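Type III secretion system effector protein ExoU (Pseudomonas fluorescens, PDB 4QMK) probably acts as a patatin-like phospholipase toxin, injected by a type III secretion system, that is brought to the host plasma membrane by binding phosphatidylinositol 4,5-bisphosphate. Local coordinates at residues A[54-59]-A[435-440]; A[80-85]-A[413-418]; A[383-388]-A[420-425]; A[440-445]-A[466-471]; A[485-490]-A[501-506]. One frame throughout, in Å; residues are numbered along the deposited sequence.

Contact 1: A[54-59]-A[435-440]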
# COMPACT_ATOMS: atom_id res chain seq x y z
N ASP A 54 7.78 -51.51 28.12
CA ASP A 54 6.83 -50.58 28.74
C ASP A 54 5.84 -49.99 27.75
O ASP A 54 4.81 -49.41 28.13
CB ASP A 54 7.57 -49.36 29.33
CG ASP A 54 9.05 -49.63 29.61
OD1 ASP A 54 9.38 -50.69 30.20
OD2 ASP A 54 9.89 -48.77 29.23
N GLY A 55 6.17 -50.08 26.47
CA GLY A 55 5.38 -49.41 25.44
C GLY A 55 6.00 -48.06 25.11
O GLY A 55 5.54 -47.38 24.21
N ARG A 56 7.03 -47.67 25.86
CA ARG A 56 7.73 -46.46 25.59
C ARG A 56 8.30 -46.57 24.17
O ARG A 56 8.87 -47.59 23.80
CB ARG A 56 8.91 -46.29 26.58
CG ARG A 56 8.55 -46.04 28.05
CD ARG A 56 8.14 -44.59 28.30
NE ARG A 56 9.28 -43.68 28.12
CZ ARG A 56 9.20 -42.37 27.82
NH1 ARG A 56 8.02 -41.77 27.64
NH2 ARG A 56 10.31 -41.66 27.68
N VAL A 57 8.18 -45.50 23.41
CA VAL A 57 8.73 -45.46 22.08
C VAL A 57 9.78 -44.36 21.97
O VAL A 57 9.64 -43.29 22.52
CB VAL A 57 7.62 -45.27 21.05
CG1 VAL A 57 8.14 -44.81 19.71
CG2 VAL A 57 6.87 -46.58 20.91
N GLU A 58 10.81 -44.66 21.20
CA GLU A 58 11.93 -43.77 20.99
C GLU A 58 12.13 -43.50 19.46
O GLU A 58 12.27 -44.43 18.68
CB GLU A 58 13.13 -44.46 21.62
CG GLU A 58 14.48 -44.16 21.06
CD GLU A 58 15.56 -45.07 21.65
OE1 GLU A 58 15.28 -45.79 22.64
OE2 GLU A 58 16.71 -45.01 21.15
N VAL A 59 12.15 -42.24 19.07
CA VAL A 59 12.37 -41.85 17.70
C VAL A 59 13.71 -41.17 17.57
O VAL A 59 13.99 -40.26 18.30
CB VAL A 59 11.31 -40.85 17.25
CG1 VAL A 59 11.55 -40.45 15.80
CG2 VAL A 59 9.90 -41.42 17.43
N ARG A 435 17.50 -38.01 19.78
CA ARG A 435 16.49 -38.95 20.22
C ARG A 435 15.33 -38.27 20.95
O ARG A 435 15.52 -37.39 21.78
CB ARG A 435 17.12 -39.97 21.14
CG ARG A 435 16.13 -40.90 21.86
CD ARG A 435 16.79 -42.18 22.38
NE ARG A 435 18.08 -41.83 22.96
CZ ARG A 435 19.25 -42.38 22.64
NH1 ARG A 435 19.36 -43.43 21.86
NH2 ARG A 435 20.32 -41.91 23.23
N HIS A 436 14.11 -38.67 20.62
CA HIS A 436 12.92 -38.09 21.24
C HIS A 436 12.10 -39.22 21.75
O HIS A 436 11.83 -40.12 21.02
CB HIS A 436 12.13 -37.32 20.21
CG HIS A 436 12.86 -36.16 19.63
ND1 HIS A 436 13.19 -35.05 20.37
CD2 HIS A 436 13.35 -35.95 18.39
CE1 HIS A 436 13.85 -34.19 19.61
NE2 HIS A 436 13.95 -34.71 18.41
N GLU A 437 11.70 -39.16 23.01
CA GLU A 437 10.96 -40.26 23.62
C GLU A 437 9.50 -39.90 23.73
O GLU A 437 9.16 -38.73 23.89
CB GLU A 437 11.50 -40.54 25.00
CG GLU A 437 13.02 -40.48 25.11
CD GLU A 437 13.53 -40.91 26.48
OE1 GLU A 437 14.13 -40.06 27.19
OE2 GLU A 437 13.28 -42.07 26.86
N PHE A 438 8.64 -40.90 23.67
CA PHE A 438 7.19 -40.71 23.74
C PHE A 438 6.58 -41.85 24.54
O PHE A 438 7.06 -42.96 24.51
CB PHE A 438 6.58 -40.72 22.33
CG PHE A 438 7.12 -39.65 21.41
CD1 PHE A 438 8.25 -39.86 20.63
CD2 PHE A 438 6.47 -38.45 21.30
CE1 PHE A 438 8.73 -38.84 19.81
CE2 PHE A 438 6.95 -37.44 20.49
CZ PHE A 438 8.07 -37.63 19.75
N PRO A 439 5.50 -41.59 25.25
CA PRO A 439 4.82 -42.63 26.03
C PRO A 439 4.31 -43.74 25.18
O PRO A 439 4.13 -44.83 25.68
CB PRO A 439 3.62 -41.90 26.61
CG PRO A 439 4.07 -40.50 26.75
CD PRO A 439 4.99 -40.24 25.58
N SER A 440 4.00 -43.49 23.92
CA SER A 440 3.53 -44.58 23.06
C SER A 440 3.80 -44.33 21.62
O SER A 440 4.14 -43.23 21.20
CB SER A 440 2.01 -44.76 23.18
OG SER A 440 1.36 -43.59 22.69
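The R56 guanidinium has F438 O over one face and E437 OE2 at its edge; the guanidinium of R435 meets E58 OE2, likewise near its plane, and the F438 ring has V57 O beside its rim. All belong to an antiparallel β-sheet pair, strand 57-59 against strand 435-438, which adds an outermost strand from far along the chain to the N-terminal strands of a four-stranded sheet. V57 with F438 and V59 with H436 are hydrogen-bonded pairs, each closed by two backbone bonds; V59 N to H436 O measures 2.9 Å. Between them E58 and E437 form a non-hydrogen-bonded pair, with CA atoms 4.5 Å apart and side chains on the same face.

Each glutamate on that face is met by an arginine of the other segment. R435 NH1 donates to E58 OE2 over 3.2 Å in a nearly straight bond (165°), yet arrives from above the carboxylate, whose plane stands 90° to the guanidinium. K35 adds a long, weak ion pair to the same carboxylate. R56 starts away from the other strand, but its chain bends at chi2 (-79°, placing CD) and again at chi3, and its end comes back toward that strand. Its NH2 reaches E437 OE2 at 3.1 Å, a salt bridge whose hydrogen bond is weak.

The other face is largely apolar: V57, V59 and F438 turn toward helix 441-446, with A444 touching all three side chains, while H436, on the same face, bonds through NE2 to E434. Within the pair the valine and phenyl group meet directly, V59 CG2 lying 3.7 Å from F438 CE1.

Contact 2: A[80-85]-A[413-418]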
# COMPACT_ATOMS: atom_id res chain seq x y z
N ALA A 80 33.88 -14.28 -0.72
CA ALA A 80 33.92 -15.74 -0.42
C ALA A 80 32.60 -16.47 -0.72
O ALA A 80 32.57 -17.68 -0.87
CB ALA A 80 34.28 -15.96 1.04
N PHE A 81 31.50 -15.75 -0.78
CA PHE A 81 30.21 -16.43 -0.88
C PHE A 81 30.06 -17.39 -2.07
O PHE A 81 29.33 -18.39 -1.97
CB PHE A 81 29.04 -15.40 -0.92
CG PHE A 81 28.75 -14.74 0.38
CD1 PHE A 81 28.70 -15.46 1.55
CD2 PHE A 81 28.38 -13.39 0.42
CE1 PHE A 81 28.38 -14.85 2.76
CE2 PHE A 81 28.02 -12.79 1.61
CZ PHE A 81 28.02 -13.52 2.78
N PRO A 82 30.69 -17.08 -3.20
CA PRO A 82 30.51 -17.98 -4.33
C PRO A 82 30.84 -19.43 -4.02
O PRO A 82 30.11 -20.32 -4.46
CB PRO A 82 31.44 -17.40 -5.38
CG PRO A 82 31.34 -15.94 -5.14
CD PRO A 82 31.33 -15.82 -3.62
N GLY A 83 31.89 -19.68 -3.26
CA GLY A 83 32.20 -21.06 -2.87
C GLY A 83 31.07 -21.70 -2.01
O GLY A 83 30.76 -22.91 -2.11
N MET A 84 30.45 -20.88 -1.17
CA MET A 84 29.36 -21.38 -0.36
C MET A 84 28.21 -21.85 -1.29
O MET A 84 27.60 -22.91 -1.06
CB MET A 84 28.96 -20.29 0.63
CG MET A 84 27.79 -20.63 1.50
SD MET A 84 26.25 -20.15 0.74
CE MET A 84 26.53 -18.38 0.71
N VAL A 85 27.94 -21.10 -2.34
CA VAL A 85 26.89 -21.50 -3.26
C VAL A 85 27.29 -22.73 -4.12
O VAL A 85 26.43 -23.58 -4.47
CB VAL A 85 26.54 -20.38 -4.22
CG1 VAL A 85 25.42 -20.81 -5.17
CG2 VAL A 85 26.16 -19.15 -3.42
N HIS A 413 40.89 -18.75 -4.82
CA HIS A 413 41.36 -19.52 -3.68
C HIS A 413 40.42 -19.42 -2.44
O HIS A 413 40.10 -20.43 -1.78
CB HIS A 413 42.77 -19.10 -3.26
CG HIS A 413 43.25 -19.88 -2.06
ND1 HIS A 413 43.71 -21.18 -2.15
CD2 HIS A 413 43.22 -19.59 -0.73
CE1 HIS A 413 43.98 -21.64 -0.94
NE2 HIS A 413 43.69 -20.70 -0.06
N LEU A 414 40.00 -18.19 -2.13
CA LEU A 414 39.16 -17.94 -0.99
C LEU A 414 37.83 -18.64 -1.21
O LEU A 414 37.31 -19.32 -0.31
CB LEU A 414 38.97 -16.45 -0.81
CG LEU A 414 38.58 -16.09 0.61
CD1 LEU A 414 39.77 -16.28 1.52
CD2 LEU A 414 38.06 -14.66 0.67
N GLN A 415 37.34 -18.54 -2.43
CA GLN A 415 36.11 -19.21 -2.81
C GLN A 415 36.22 -20.71 -2.64
O GLN A 415 35.30 -21.37 -2.18
CB GLN A 415 35.73 -18.84 -4.23
CG GLN A 415 35.32 -17.37 -4.33
CD GLN A 415 35.17 -16.89 -5.73
OE1 GLN A 415 35.35 -17.65 -6.68
NE2 GLN A 415 34.79 -15.62 -5.89
N ALA A 416 37.37 -21.27 -2.99
CA ALA A 416 37.57 -22.72 -2.81
C ALA A 416 37.69 -23.11 -1.30
O ALA A 416 37.38 -24.20 -0.95
CB ALA A 416 38.77 -23.20 -3.62
N GLN A 417 38.17 -22.20 -0.45
CA GLN A 417 38.24 -22.46 0.99
C GLN A 417 36.83 -22.51 1.59
O GLN A 417 36.51 -23.35 2.43
CB GLN A 417 38.99 -21.34 1.66
CG GLN A 417 40.45 -21.31 1.34
CD GLN A 417 41.24 -22.11 2.34
OE1 GLN A 417 41.72 -23.21 2.05
NE2 GLN A 417 41.36 -21.56 3.56
N ALA A 418 36.01 -21.57 1.16
CA ALA A 418 34.64 -21.51 1.57
C ALA A 418 33.90 -22.78 1.14
O ALA A 418 33.14 -23.39 1.93
CB ALA A 418 33.98 -20.29 0.96
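Q415 lies across the ring of P82, its amide and the proline meeting obliquely: NE2 of Q415 comes to 3.5 Å from P82 CG, while CD of Q415 lies 3.8 Å from P82 CB. The amide is held there from beyond the two segments, so that it packs on the proline while its NE2 is bonded to N127 OD1 of helix 119-127 and to the carbonyl oxygen of I79.

At the next residue, backbone meets backbone. G83 CA approaches Q415 O at 3.2 Å in a CA-H...O contact, and with no side chain at this glycine the short helix axes come within 6.8 Å of each other, crossing at -42°. A418 points into the same junction, its CB 3.5 Å from A80 O. On the flank, A80 CB touches the CD2 branch of L414 at 4.0 Å, the end of the L414 side chain turning in toward A80.

In patatin-like phospholipases a glycine-rich loop, associated with the oxyanion hole, precedes the helix that corresponds to 81-90. Around the junction, P82 also touches T123 and S126 of helix 119-127, M84 rests on L69 and L71 of strand 68-72, and A80 and A418, from either side of the contact, pack on L385 of strand 382-389.

Contact 3: A[383-388]-A[420-425]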
# COMPACT_ATOMS: atom_id res chain seq x y z
N VAL A 383 28.04 -21.73 10.02
CA VAL A 383 29.32 -22.09 9.42
C VAL A 383 30.15 -20.82 9.28
O VAL A 383 29.67 -19.76 8.82
CB VAL A 383 29.14 -22.82 8.05
CG1 VAL A 383 28.56 -21.92 7.00
CG2 VAL A 383 30.43 -23.42 7.58
N THR A 384 31.42 -20.94 9.65
CA THR A 384 32.36 -19.79 9.66
C THR A 384 33.38 -19.90 8.53
O THR A 384 34.26 -20.73 8.55
CB THR A 384 33.08 -19.71 11.02
OG1 THR A 384 32.09 -19.57 12.07
CG2 THR A 384 34.01 -18.55 11.07
N LEU A 385 33.23 -19.06 7.52
CA LEU A 385 34.09 -19.10 6.38
C LEU A 385 35.46 -18.57 6.80
O LEU A 385 35.55 -17.50 7.36
CB LEU A 385 33.52 -18.28 5.24
CG LEU A 385 32.13 -18.66 4.73
CD1 LEU A 385 31.85 -17.88 3.45
CD2 LEU A 385 31.99 -20.15 4.47
N PRO A 386 36.52 -19.33 6.54
CA PRO A 386 37.86 -18.90 6.93
C PRO A 386 38.43 -17.80 6.02
O PRO A 386 38.24 -17.83 4.81
CB PRO A 386 38.68 -20.18 6.76
CG PRO A 386 38.02 -20.88 5.63
CD PRO A 386 36.54 -20.60 5.80
N LEU A 387 39.14 -16.85 6.61
CA LEU A 387 39.76 -15.76 5.86
C LEU A 387 41.28 -15.84 5.84
O LEU A 387 41.91 -15.06 5.15
CB LEU A 387 39.31 -14.40 6.42
CG LEU A 387 37.83 -14.09 6.15
CD1 LEU A 387 37.35 -12.88 6.93
CD2 LEU A 387 37.59 -13.91 4.65
N ASN A 388 41.85 -16.79 6.57
CA ASN A 388 43.30 -16.91 6.71
C ASN A 388 43.85 -18.33 6.45
O ASN A 388 43.38 -19.31 7.04
CB ASN A 388 43.71 -16.50 8.12
CG ASN A 388 45.21 -16.55 8.33
OD1 ASN A 388 45.99 -16.14 7.45
ND2 ASN A 388 45.62 -17.05 9.45
N GLN A 420 35.01 -25.73 0.51
CA GLN A 420 35.39 -26.85 1.34
C GLN A 420 34.75 -26.81 2.74
O GLN A 420 34.30 -27.82 3.22
CB GLN A 420 36.88 -26.90 1.51
CG GLN A 420 37.60 -27.35 0.28
CD GLN A 420 39.08 -27.43 0.52
OE1 GLN A 420 39.61 -26.85 1.49
NE2 GLN A 420 39.76 -28.15 -0.37
N THR A 421 34.74 -25.63 3.37
CA THR A 421 34.29 -25.48 4.71
C THR A 421 32.80 -25.83 4.79
O THR A 421 32.38 -26.64 5.60
CB THR A 421 34.55 -24.05 5.21
OG1 THR A 421 35.95 -23.81 5.26
CG2 THR A 421 34.02 -23.85 6.60
N VAL A 422 32.04 -25.27 3.89
CA VAL A 422 30.64 -25.49 3.83
C VAL A 422 30.30 -26.95 3.51
O VAL A 422 29.39 -27.54 4.16
CB VAL A 422 30.01 -24.56 2.83
CG1 VAL A 422 28.58 -24.94 2.54
CG2 VAL A 422 30.11 -23.14 3.35
N SER A 423 30.99 -27.53 2.51
CA SER A 423 30.84 -28.96 2.21
C SER A 423 31.10 -29.75 3.49
O SER A 423 30.35 -30.67 3.81
CB SER A 423 31.84 -29.45 1.14
OG SER A 423 31.38 -29.19 -0.17
N GLY A 424 32.15 -29.37 4.22
CA GLY A 424 32.48 -30.07 5.47
C GLY A 424 31.35 -29.92 6.47
O GLY A 424 30.95 -30.87 7.12
N HIS A 425 30.78 -28.73 6.52
CA HIS A 425 29.75 -28.48 7.44
C HIS A 425 28.49 -29.28 7.06
O HIS A 425 27.85 -29.89 7.91
CB HIS A 425 29.46 -27.00 7.47
CG HIS A 425 28.36 -26.64 8.40
ND1 HIS A 425 27.06 -26.56 7.99
CD2 HIS A 425 28.36 -26.40 9.73
CE1 HIS A 425 26.30 -26.25 9.03
NE2 HIS A 425 27.06 -26.17 10.09
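Aliphatic contacts make up most of this interface, in which V383 and L385 of a strand face V422 and T421 of a helix running nearly antiparallel to it (165° between the short axes). The two branches of V383 divide the work. CG1 sits between the backbone N and the carbonyl carbon (chi1 67°), the crowded position, and meets V422 CG2 at 4.1 Å, the two valines crossing at about a right angle. CG2 of V383 goes to T421 CG2 and to H425 CB, each 3.7 Å away. The same V422 CG2 also takes L385 CD2 at 3.7 Å, so one methyl is shared between two strand residues.

A CH-π contact adds to this: V383 CB lies over one face of the H425 imidazole, 4.1 Å from its centroid and offset toward the rim. The ring is tethered by NE2, which donates to E380 O.

Polar atoms enter at the edge of the patch. P386 and T421 reach toward each other tip to tip, CD of the proline 3.3 Å from OG1 of the threonine, while that hydroxyl is bonded to Q417 O one turn earlier in its own helix.

The strand is bonded along its backbone to strand 332-337 of the mixed β-sheet, and helix 408-431 packs on that sheet, consistent with the layered α/β fold of the patatin type. Because the threonine hydroxyl and the imidazole NH already have backbone acceptors, they make no bond to 383-388, and the contact rests mainly on apolar fit.

Contact 4: A[440-445]-A[466-471]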
# COMPACT_ATOMS: atom_id res chain seq x y z
N SER A 440 4.00 -43.49 23.92
CA SER A 440 3.53 -44.58 23.06
C SER A 440 3.80 -44.33 21.62
O SER A 440 4.14 -43.23 21.20
CB SER A 440 2.01 -44.76 23.18
OG SER A 440 1.36 -43.59 22.69
N LEU A 441 3.57 -45.37 20.82
CA LEU A 441 3.75 -45.25 19.39
C LEU A 441 2.77 -44.25 18.83
O LEU A 441 3.08 -43.53 17.90
CB LEU A 441 3.57 -46.58 18.72
CG LEU A 441 3.60 -46.55 17.20
CD1 LEU A 441 4.91 -45.99 16.70
CD2 LEU A 441 3.44 -47.97 16.71
N ASN A 442 1.58 -44.18 19.40
CA ASN A 442 0.61 -43.22 18.88
C ASN A 442 1.07 -41.77 19.06
O ASN A 442 0.91 -40.96 18.16
CB ASN A 442 -0.74 -43.43 19.51
CG ASN A 442 -1.77 -42.47 19.01
OD1 ASN A 442 -2.12 -42.49 17.85
ND2 ASN A 442 -2.23 -41.61 19.87
N ASP A 443 1.63 -41.44 20.23
CA ASP A 443 2.11 -40.09 20.50
C ASP A 443 3.27 -39.68 19.59
O ASP A 443 3.38 -38.53 19.19
CB ASP A 443 2.54 -39.96 21.96
CG ASP A 443 1.38 -39.98 22.91
OD1 ASP A 443 0.37 -39.29 22.64
OD2 ASP A 443 1.46 -40.67 23.93
N ALA A 444 4.12 -40.63 19.25
CA ALA A 444 5.18 -40.39 18.30
C ALA A 444 4.57 -40.10 16.92
O ALA A 444 4.96 -39.14 16.26
CB ALA A 444 6.12 -41.59 18.24
N VAL A 445 3.56 -40.88 16.51
CA VAL A 445 2.90 -40.64 15.23
C VAL A 445 2.23 -39.29 15.22
O VAL A 445 2.30 -38.56 14.22
CB VAL A 445 1.86 -41.71 14.92
CG1 VAL A 445 0.96 -41.27 13.80
CG2 VAL A 445 2.54 -43.01 14.58
N GLY A 466 0.70 -49.42 15.49
CA GLY A 466 1.06 -48.56 14.36
C GLY A 466 -0.08 -48.37 13.40
O GLY A 466 -0.31 -47.30 12.88
N ALA A 467 -0.81 -49.43 13.17
CA ALA A 467 -1.94 -49.39 12.24
C ALA A 467 -3.13 -48.57 12.78
O ALA A 467 -3.78 -47.86 12.03
CB ALA A 467 -2.38 -50.81 11.88
N GLU A 468 -3.40 -48.69 14.07
CA GLU A 468 -4.44 -47.89 14.73
C GLU A 468 -4.08 -46.43 14.65
O GLU A 468 -4.95 -45.60 14.37
CB GLU A 468 -4.62 -48.33 16.21
CG GLU A 468 -5.71 -47.58 17.02
CD GLU A 468 -5.28 -46.21 17.62
OE1 GLU A 468 -4.07 -45.96 17.95
OE2 GLU A 468 -6.18 -45.37 17.77
N ALA A 469 -2.80 -46.10 14.90
CA ALA A 469 -2.34 -44.71 14.79
C ALA A 469 -2.44 -44.19 13.35
O ALA A 469 -2.91 -43.07 13.13
CB ALA A 469 -0.91 -44.57 15.30
N LEU A 470 -1.98 -44.96 12.36
CA LEU A 470 -2.15 -44.54 10.94
C LEU A 470 -3.63 -44.37 10.58
O LEU A 470 -4.00 -43.47 9.83
CB LEU A 470 -1.49 -45.53 9.95
CG LEU A 470 0.05 -45.58 10.01
CD1 LEU A 470 0.60 -46.79 9.31
CD2 LEU A 470 0.71 -44.33 9.45
N ARG A 471 -4.49 -45.22 11.10
CA ARG A 471 -5.90 -45.12 10.79
C ARG A 471 -6.43 -43.80 11.29
O ARG A 471 -7.16 -43.13 10.57
CB ARG A 471 -6.69 -46.29 11.41
CG ARG A 471 -8.08 -46.47 10.87
CD ARG A 471 -8.10 -46.89 9.42
NE ARG A 471 -9.35 -47.61 9.03
CZ ARG A 471 -10.47 -47.01 8.60
NH1 ARG A 471 -10.55 -45.69 8.46
NH2 ARG A 471 -11.52 -47.74 8.30
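A469 CB lies between two residues of the opposing helix: N442 OD1 is 3.5 Å from it, and V445 CG2 touches it at 3.9 Å. Near the start of the same face, L441 lays its CD2 methyl on the backbone of G466, 3.3 Å from its N and only slightly farther from its CA; with no side chain on that glycine, the leucine branch reaches the helix backbone itself.

The polar rim is formed by N442 and E468. Their oxygens, N442 OD1 and E468 OE1, are 4.0 Å apart and do not bond to each other. R515 lies beyond them and ties the two together: its NH1 donates to N442 OD1 and forms a salt bridge with E468 OE2. A cation shared in this way would be expected to ease the closeness of the two oxygen-bearing ends.

Farther out, side-chain oxygens hold backbone N-H groups at the start of both helices. S440 is the N-cap of helix 441-446, its OG accepting from D443 N at 3.3 Å in a nearly straight bond (165°), while G466 N bonds to D463 OD2 at the beginning of the partner helix. Outside this shell V445 and L470 both lean on L453 of helix 450-461, and L441 backs onto V57 of strand 57-61.

With the short axes 9.1 Å apart and crossing at -36°, this is helix-helix packing in which A469 and G466 of the long helix 464-491 receive V445, N442 and L441 of the short helix leaving the four-stranded sheet.

Contact 5: A[485-490]-A[501-506]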
# COMPACT_ATOMS: atom_id res chain seq x y z
N THR A 485 -13.64 -28.47 2.28
CA THR A 485 -14.63 -28.48 1.20
C THR A 485 -15.87 -27.70 1.57
O THR A 485 -16.38 -26.92 0.78
CB THR A 485 -15.03 -29.91 0.80
OG1 THR A 485 -13.96 -30.51 0.05
CG2 THR A 485 -16.29 -29.90 -0.08
N ALA A 486 -16.39 -27.91 2.77
CA ALA A 486 -17.58 -27.20 3.18
C ALA A 486 -17.38 -25.69 3.19
O ALA A 486 -18.30 -24.95 2.91
CB ALA A 486 -18.06 -27.70 4.52
N ILE A 487 -16.16 -25.23 3.53
CA ILE A 487 -15.84 -23.80 3.53
C ILE A 487 -15.84 -23.32 2.08
O ILE A 487 -16.42 -22.29 1.79
CB ILE A 487 -14.44 -23.50 4.11
CG1 ILE A 487 -14.21 -24.09 5.51
CG2 ILE A 487 -14.20 -22.01 4.16
CD1 ILE A 487 -14.91 -23.36 6.64
N ALA A 488 -15.16 -24.04 1.18
CA ALA A 488 -15.18 -23.72 -0.26
C ALA A 488 -16.61 -23.61 -0.80
O ALA A 488 -16.92 -22.68 -1.50
CB ALA A 488 -14.41 -24.76 -1.07
N GLU A 489 -17.47 -24.57 -0.44
CA GLU A 489 -18.89 -24.57 -0.82
C GLU A 489 -19.62 -23.32 -0.37
O GLU A 489 -20.31 -22.70 -1.14
CB GLU A 489 -19.64 -25.76 -0.19
CG GLU A 489 -19.11 -27.17 -0.50
CD GLU A 489 -19.37 -27.64 -1.91
OE1 GLU A 489 -20.12 -26.94 -2.62
OE2 GLU A 489 -18.82 -28.71 -2.31
N ALA A 490 -19.50 -22.97 0.90
CA ALA A 490 -20.14 -21.77 1.43
C ALA A 490 -19.65 -20.49 0.75
O ALA A 490 -20.40 -19.53 0.64
CB ALA A 490 -19.92 -21.66 2.95
N PRO A 501 -25.32 -25.64 7.02
CA PRO A 501 -25.55 -27.00 7.54
C PRO A 501 -24.40 -27.99 7.27
O PRO A 501 -24.05 -28.80 8.13
CB PRO A 501 -26.83 -27.45 6.84
CG PRO A 501 -27.21 -26.37 5.88
CD PRO A 501 -26.49 -25.13 6.30
N LYS A 502 -23.84 -27.94 6.07
CA LYS A 502 -22.77 -28.86 5.68
C LYS A 502 -21.49 -28.59 6.50
O LYS A 502 -20.70 -29.50 6.76
CB LYS A 502 -22.53 -28.74 4.18
CG LYS A 502 -21.56 -29.77 3.59
CD LYS A 502 -21.49 -29.72 2.07
CE LYS A 502 -22.67 -30.44 1.41
NZ LYS A 502 -22.72 -30.12 -0.04
N LEU A 503 -21.32 -27.35 6.94
CA LEU A 503 -20.16 -26.98 7.75
C LEU A 503 -20.33 -27.43 9.22
O LEU A 503 -19.40 -27.95 9.82
CB LEU A 503 -19.94 -25.47 7.69
CG LEU A 503 -18.58 -25.01 8.12
CD1 LEU A 503 -17.62 -25.39 7.00
CD2 LEU A 503 -18.53 -23.51 8.36
N ALA A 504 -21.50 -27.19 9.79
CA ALA A 504 -21.84 -27.73 11.09
C ALA A 504 -21.60 -29.22 11.06
O ALA A 504 -21.13 -29.79 12.04
CB ALA A 504 -23.30 -27.47 11.44
N SER A 505 -21.94 -29.86 9.96
CA SER A 505 -21.79 -31.31 9.90
C SER A 505 -20.34 -31.71 9.95
O SER A 505 -19.96 -32.59 10.75
CB SER A 505 -22.54 -31.93 8.70
OG SER A 505 -22.13 -33.28 8.50
N ALA A 506 -19.51 -31.07 9.13
CA ALA A 506 -18.05 -31.31 9.19
C ALA A 506 -17.43 -31.02 10.56
O ALA A 506 -16.52 -31.71 10.96
CB ALA A 506 -17.33 -30.54 8.13
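L503 faces A486 and I487, and these three side chains make the apolar part of the interface. The CD1 methyl of L503 does most of the touching: it lies 3.4 Å from A486 CB and, at the same distance of 3.4 Å, meets I487 CD1. L503 CD2 stands at 4.0 Å from that isoleucine methyl, so the tip of I487 is met by both branches of the leucine, the two side chains crossing obliquely. I487 leaves its helix pointing away from the partner; its CG1 is anti to the carbonyl carbon (chi1 -54°), and a further bend at chi2 returns CD1 to the interface.

The two helices form an antiparallel α-helical hairpin, 464-491 turning back into 501-513 through a short connection, with 166° between the short axes and 8.8 Å at their closest approach. Small A486 marks the closest backbone approach, its CA 5.3 Å from that of L503. Both I487 and L503 also touch L538 of helix 533-544, which covers this side of the hairpin.

Polar and charged groups gather on the other flank. K502 runs its aliphatic chain past A486 and E489, its carbonyl oxygen also lying near A486 CB. The charged ends, E489 OE2 and K502 NZ, are 4.7 Å apart, too far for a salt bridge, though their opposite charges may still attract weakly.

How the contacts relate
From the N terminus, segment 54-59 opens contact 1 and segment 80-85 opens contact 2; contact 3 starts at 383-388. Helix 408-431 then closes contact 2 and, two turns later, contact 3, so these two cross along the chain and touch in space. Both lie within the long loop that strand 434-438 completes in contact 1, and they join patatin-like helix, sheet strand and helix 408-431. Contact 4 begins at S440, shared with contact 1, and closes at 466-471, leading from the four-stranded sheet to helix 464-491. The far end of that helix meets 501-506, closing the short loop of contact 5 across the chain's centre from contacts 2 and 3.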